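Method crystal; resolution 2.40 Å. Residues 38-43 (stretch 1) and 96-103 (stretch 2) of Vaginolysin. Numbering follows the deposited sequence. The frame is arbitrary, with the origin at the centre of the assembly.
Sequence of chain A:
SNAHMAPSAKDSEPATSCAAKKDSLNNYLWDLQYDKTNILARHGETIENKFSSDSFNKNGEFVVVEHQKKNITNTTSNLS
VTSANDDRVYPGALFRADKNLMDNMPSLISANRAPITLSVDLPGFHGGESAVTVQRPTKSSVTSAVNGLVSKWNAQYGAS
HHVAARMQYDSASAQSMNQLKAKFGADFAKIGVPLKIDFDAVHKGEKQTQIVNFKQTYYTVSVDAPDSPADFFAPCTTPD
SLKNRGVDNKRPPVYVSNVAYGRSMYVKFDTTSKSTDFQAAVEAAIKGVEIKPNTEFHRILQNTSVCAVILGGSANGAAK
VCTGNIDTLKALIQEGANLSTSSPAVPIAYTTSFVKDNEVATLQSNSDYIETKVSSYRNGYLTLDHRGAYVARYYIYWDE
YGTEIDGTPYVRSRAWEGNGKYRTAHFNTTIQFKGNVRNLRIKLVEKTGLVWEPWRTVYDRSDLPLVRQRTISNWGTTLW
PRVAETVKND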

ATOM      1  N   ASN A  38      29.571 -14.549 -16.566  1.00 55.74           N
ATOM      2  CA  ASN A  38      28.722 -14.592 -17.751  1.00 63.70           C
ATOM      3  C   ASN A  38      28.926 -15.856 -18.574  1.00 54.50           C
ATOM      4  O   ASN A  38      28.103 -16.138 -19.453  1.00 49.08           O
ATOM      5  CB  ASN A  38      28.967 -13.362 -18.626  1.00 67.10           C
ATOM      6  CG  ASN A  38      28.226 -12.137 -18.126  1.00 72.11           C
ATOM      7  OD1 ASN A  38      27.078 -11.897 -18.502  1.00 71.65           O
ATOM      8  ND2 ASN A  38      28.876 -11.358 -17.269  1.00 68.93           N
ATOM      9  N   ILE A  39      29.987 -16.623 -18.315  1.00 54.53           N
ATOM     10  CA  ILE A  39      30.214 -17.837 -19.089  1.00 47.97           C
ATOM     11  C   ILE A  39      29.163 -18.890 -18.760  1.00 40.36           C
ATOM     12  O   ILE A  39      28.833 -19.730 -19.604  1.00 41.14           O
ATOM     13  CB  ILE A  39      31.643 -18.365 -18.849  1.00 46.83           C
ATOM     14  CG1 ILE A  39      32.015 -19.414 -19.900  1.00 42.06           C
ATOM     15  CG2 ILE A  39      31.781 -18.968 -17.452  1.00 46.63           C
ATOM     16  CD1 ILE A  39      32.179 -18.852 -21.299  1.00 43.33           C
ATOM     17  N   LEU A  40      28.624 -18.867 -17.540  1.00 42.07           N
ATOM     18  CA  LEU A  40      27.638 -19.845 -17.093  1.00 40.48           C
ATOM     19  C   LEU A  40      26.334 -19.176 -16.671  1.00 40.05           C
ATOM     20  O   LEU A  40      25.587 -19.720 -15.854  1.00 45.94           O
ATOM     21  CB  LEU A  40      28.202 -20.686 -15.947  1.00 38.77           C
ATOM     22  CG  LEU A  40      29.219 -21.766 -16.326  1.00 37.98           C
ATOM     23  CD1 LEU A  40      29.868 -22.343 -15.078  1.00 39.88           C
ATOM     24  CD2 LEU A  40      28.561 -22.867 -17.143  1.00 40.12           C
ATOM     25  N   ALA A  41      26.040 -18.003 -17.223  1.00 46.30           N
ATOM     26  CA  ALA A  41      24.817 -17.285 -16.893  1.00 48.18           C
ATOM     27  C   ALA A  41      23.715 -17.616 -17.890  1.00 46.57           C
ATOM     28  O   ALA A  41      23.961 -17.729 -19.095  1.00 46.68           O
ATOM     29  CB  ALA A  41      25.067 -15.775 -16.874  1.00 53.77           C
ATOM     30  N   ARG A  42      22.498 -17.771 -17.376  1.00 56.51           N
ATOM     31  CA  ARG A  42      21.318 -18.053 -18.179  1.00 54.41           C
ATOM     32  C   ARG A  42      20.323 -16.910 -18.022  1.00 60.91           C
ATOM     33  O   ARG A  42      20.257 -16.265 -16.972  1.00 62.30           O
ATOM     34  CB  ARG A  42      20.679 -19.391 -17.760  1.00 55.61           C
ATOM     35  CG  ARG A  42      19.346 -19.709 -18.426  1.00 67.66           C
ATOM     36  CD  ARG A  42      19.019 -21.200 -18.337  1.00 63.44           C
ATOM     37  NE  ARG A  42      19.063 -21.713 -16.966  1.00 59.66           N
ATOM     38  CZ  ARG A  42      18.002 -21.871 -16.175  1.00 60.13           C
ATOM     39  NH1 ARG A  42      16.783 -21.558 -16.596  1.00 53.94           N
ATOM     40  NH2 ARG A  42      18.162 -22.351 -14.948  1.00 45.82           N
ATOM     41  N   HIS A  43      19.556 -16.653 -19.082  1.00 63.33           N
ATOM     42  CA  HIS A  43      18.612 -15.541 -19.101  1.00 62.51           C
ATOM     43  C   HIS A  43      17.286 -16.010 -19.676  1.00 64.09           C
ATOM     44  O   HIS A  43      17.252 -16.610 -20.755  1.00 68.93           O
ATOM     45  CB  HIS A  43      19.158 -14.365 -19.921  1.00 72.12           C
ATOM     46  CG  HIS A  43      20.357 -13.706 -19.313  1.00 83.73           C
ATOM     47  ND1 HIS A  43      21.640 -14.171 -19.502  1.00 82.92           N
ATOM     48  CD2 HIS A  43      20.466 -12.616 -18.516  1.00 89.07           C
ATOM     49  CE1 HIS A  43      22.489 -13.396 -18.850  1.00 78.96           C
ATOM     50  NE2 HIS A  43      21.801 -12.446 -18.242  1.00 91.47           N
ATOM     51  N   ARG A  96      32.481 -29.071 -20.515  1.00 33.06           N
ATOM     52  CA  ARG A  96      32.653 -27.691 -20.939  1.00 34.24           C
ATOM     53  C   ARG A  96      31.636 -26.819 -20.219  1.00 35.83           C
ATOM     54  O   ARG A  96      30.473 -27.200 -20.063  1.00 34.95           O
ATOM     55  CB  ARG A  96      32.472 -27.557 -22.451  1.00 37.57           C
ATOM     56  CG  ARG A  96      33.569 -28.209 -23.262  1.00 37.29           C
ATOM     57  CD  ARG A  96      33.162 -28.384 -24.713  1.00 38.22           C
ATOM     58  NE  ARG A  96      33.997 -29.386 -25.371  1.00 41.51           N
ATOM     59  CZ  ARG A  96      33.648 -30.653 -25.577  1.00 44.49           C
ATOM     60  NH1 ARG A  96      32.459 -31.105 -25.194  1.00 47.72           N
ATOM     61  NH2 ARG A  96      34.495 -31.477 -26.180  1.00 47.90           N
ATOM     62  N   ALA A  97      32.084 -25.650 -19.768  1.00 39.05           N
ATOM     63  CA  ALA A  97      31.182 -24.652 -19.200  1.00 31.87           C
ATOM     64  C   ALA A  97      30.416 -24.024 -20.360  1.00 37.51           C
ATOM     65  O   ALA A  97      30.707 -22.917 -20.821  1.00 39.17           O
ATOM     66  CB  ALA A  97      31.956 -23.615 -18.396  1.00 34.87           C
ATOM     67  N   ASP A  98      29.421 -24.758 -20.844  1.00 35.29           N
ATOM     68  CA  ASP A  98      28.717 -24.398 -22.070  1.00 43.01           C
ATOM     69  C   ASP A  98      27.214 -24.402 -21.800  1.00 37.89           C
ATOM     70  O   ASP A  98      26.751 -24.366 -20.653  1.00 35.01           O
ATOM     71  CB  ASP A  98      29.101 -25.358 -23.203  1.00 39.46           C
ATOM     72  CG  ASP A  98      28.506 -26.741 -23.021  1.00 49.29           C
ATOM     73  OD1 ASP A  98      28.437 -27.213 -21.866  1.00 45.87           O
ATOM     74  OD2 ASP A  98      28.099 -27.353 -24.030  1.00 61.43           O
ATOM     75  N   LYS A  99      26.427 -24.452 -22.879  1.00 41.12           N
ATOM     76  CA  LYS A  99      24.973 -24.407 -22.749  1.00 41.42           C
ATOM     77  C   LYS A  99      24.429 -25.693 -22.141  1.00 41.82           C
ATOM     78  O   LYS A  99      23.456 -25.660 -21.377  1.00 45.37           O
ATOM     79  CB  LYS A  99      24.334 -24.155 -24.115  1.00 38.53           C
ATOM     80  CG  LYS A  99      22.886 -23.703 -24.043  1.00 44.32           C
ATOM     81  CD  LYS A  99      22.137 -24.023 -25.327  1.00 45.46           C
ATOM     82  CE  LYS A  99      20.714 -23.483 -25.297  1.00 64.94           C
ATOM     83  NZ  LYS A  99      19.742 -24.446 -24.701  1.00 74.62           N
ATOM     84  N   ASN A 100      25.034 -26.835 -22.471  1.00 41.08           N
ATOM     85  CA  ASN A 100      24.556 -28.105 -21.939  1.00 39.23           C
ATOM     86  C   ASN A 100      24.634 -28.126 -20.418  1.00 39.82           C
ATOM     87  O   ASN A 100      23.672 -28.503 -19.740  1.00 40.39           O
ATOM     88  CB  ASN A 100      25.362 -29.258 -22.538  1.00 45.14           C
ATOM     89  CG  ASN A 100      24.973 -29.558 -23.974  1.00 51.77           C
ATOM     90  OD1 ASN A 100      23.826 -29.356 -24.374  1.00 52.55           O
ATOM     91  ND2 ASN A 100      25.930 -30.043 -24.756  1.00 52.56           N
ATOM     92  N   LEU A 101      25.779 -27.723 -19.861  1.00 39.15           N
ATOM     93  CA  LEU A 101      25.911 -27.671 -18.410  1.00 38.74           C
ATOM     94  C   LEU A 101      24.874 -26.735 -17.803  1.00 34.89           C
ATOM     95  O   LEU A 101      24.273 -27.048 -16.769  1.00 43.22           O
ATOM     96  CB  LEU A 101      27.323 -27.230 -18.025  1.00 27.15           C
ATOM     97  CG  LEU A 101      27.598 -27.070 -16.525  1.00 32.61           C
ATOM     98  CD1 LEU A 101      27.285 -28.350 -15.760  1.00 27.95           C
ATOM     99  CD2 LEU A 101      29.040 -26.661 -16.298  1.00 35.91           C
ATOM    100  N   MET A 102      24.645 -25.582 -18.437  1.00 34.00           N
ATOM    101  CA  MET A 102      23.644 -24.648 -17.937  1.00 38.50           C
ATOM    102  C   MET A 102      22.250 -25.257 -17.961  1.00 41.93           C
ATOM    103  O   MET A 102      21.398 -24.886 -17.146  1.00 43.08           O
ATOM    104  CB  MET A 102      23.678 -23.358 -18.758  1.00 34.54           C
ATOM    105  CG  MET A 102      24.924 -22.522 -18.516  1.00 40.16           C
ATOM    106  SD  MET A 102      24.833 -20.862 -19.214  1.00 50.95           S
ATOM    107  CE  MET A 102      25.029 -21.201 -20.960  1.00 45.61           C
ATOM    108  N   ASP A 103      21.999 -26.189 -18.877  1.00 41.75           N
ATOM    109  CA  ASP A 103      20.727 -26.896 -18.933  1.00 43.07           C
ATOM    110  C   ASP A 103      20.708 -28.144 -18.058  1.00 44.16           C
ATOM    111  O   ASP A 103      19.700 -28.858 -18.041  1.00 39.31           O
ATOM    112  CB  ASP A 103      20.400 -27.275 -20.381  1.00 43.24           C
ATOM    113  CG  ASP A 103      20.138 -26.063 -21.255  1.00 53.40           C
ATOM    114  OD1 ASP A 103      19.916 -24.966 -20.700  1.00 54.31           O
ATOM    115  OD2 ASP A 103      20.146 -26.210 -22.494  1.00 50.55           O
TER

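The contact between the two stretches is a small, predominantly apolar packing of Leu40 and its neighbours against a short helix and the residues leading into it, with no hydrogen bond or salt bridge crossing between them. It buries 359 Å² in total, and Met102 and Leu40 contribute the largest shares.

Leu40 is the apolar centre of the contact. Its CA-to-CB bond runs sideways to the other stretch, but the m,t rotamer brings the end of the side chain nearer, so that CD2 meets three side chains: it lies 3.7 Å from Ala97 CB, 3.9 Å from Leu101 CD2 and 3.9 Å from Met102 CG. Ala97 points its CB toward the first stretch, where it meets Leu40 CD2. Ile39 extends the apolar patch more loosely, its CG1 standing 3.9 Å from Ala97 O and 4.5 Å from Ala97 CB.

Met102 makes a different kind of contact, since its thioether packs against main chain as well as side chain. With its CA-to-CB bond directed toward the first stretch, it places SD 3.4 Å from Leu40 C and 3.3 Å from Ala41 O. The CB of Ala41 points away, so this residue meets the sulfur through its backbone. The CA-to-CB bond of Arg42 is also directed toward the second stretch, yet its NE remains 3.9 Å from Met102 O, and the carbonyl lies oblique to the guanidinium.

The second stretch has several polar interactions of its own, none of which crosses to the first. Asp98 caps the helix N-terminus through weak bonds from Leu101 N to OD1 (3.4 Å) and from Asn100 N to OD2 (3.5 Å), while Met102 N donates to Asp98 O at 3.3 Å. A salt bridge joins Lys99 NZ to Asp103 OD2 at 2.9 Å, linking the first residue of the helix to the residue just after it, four positions on.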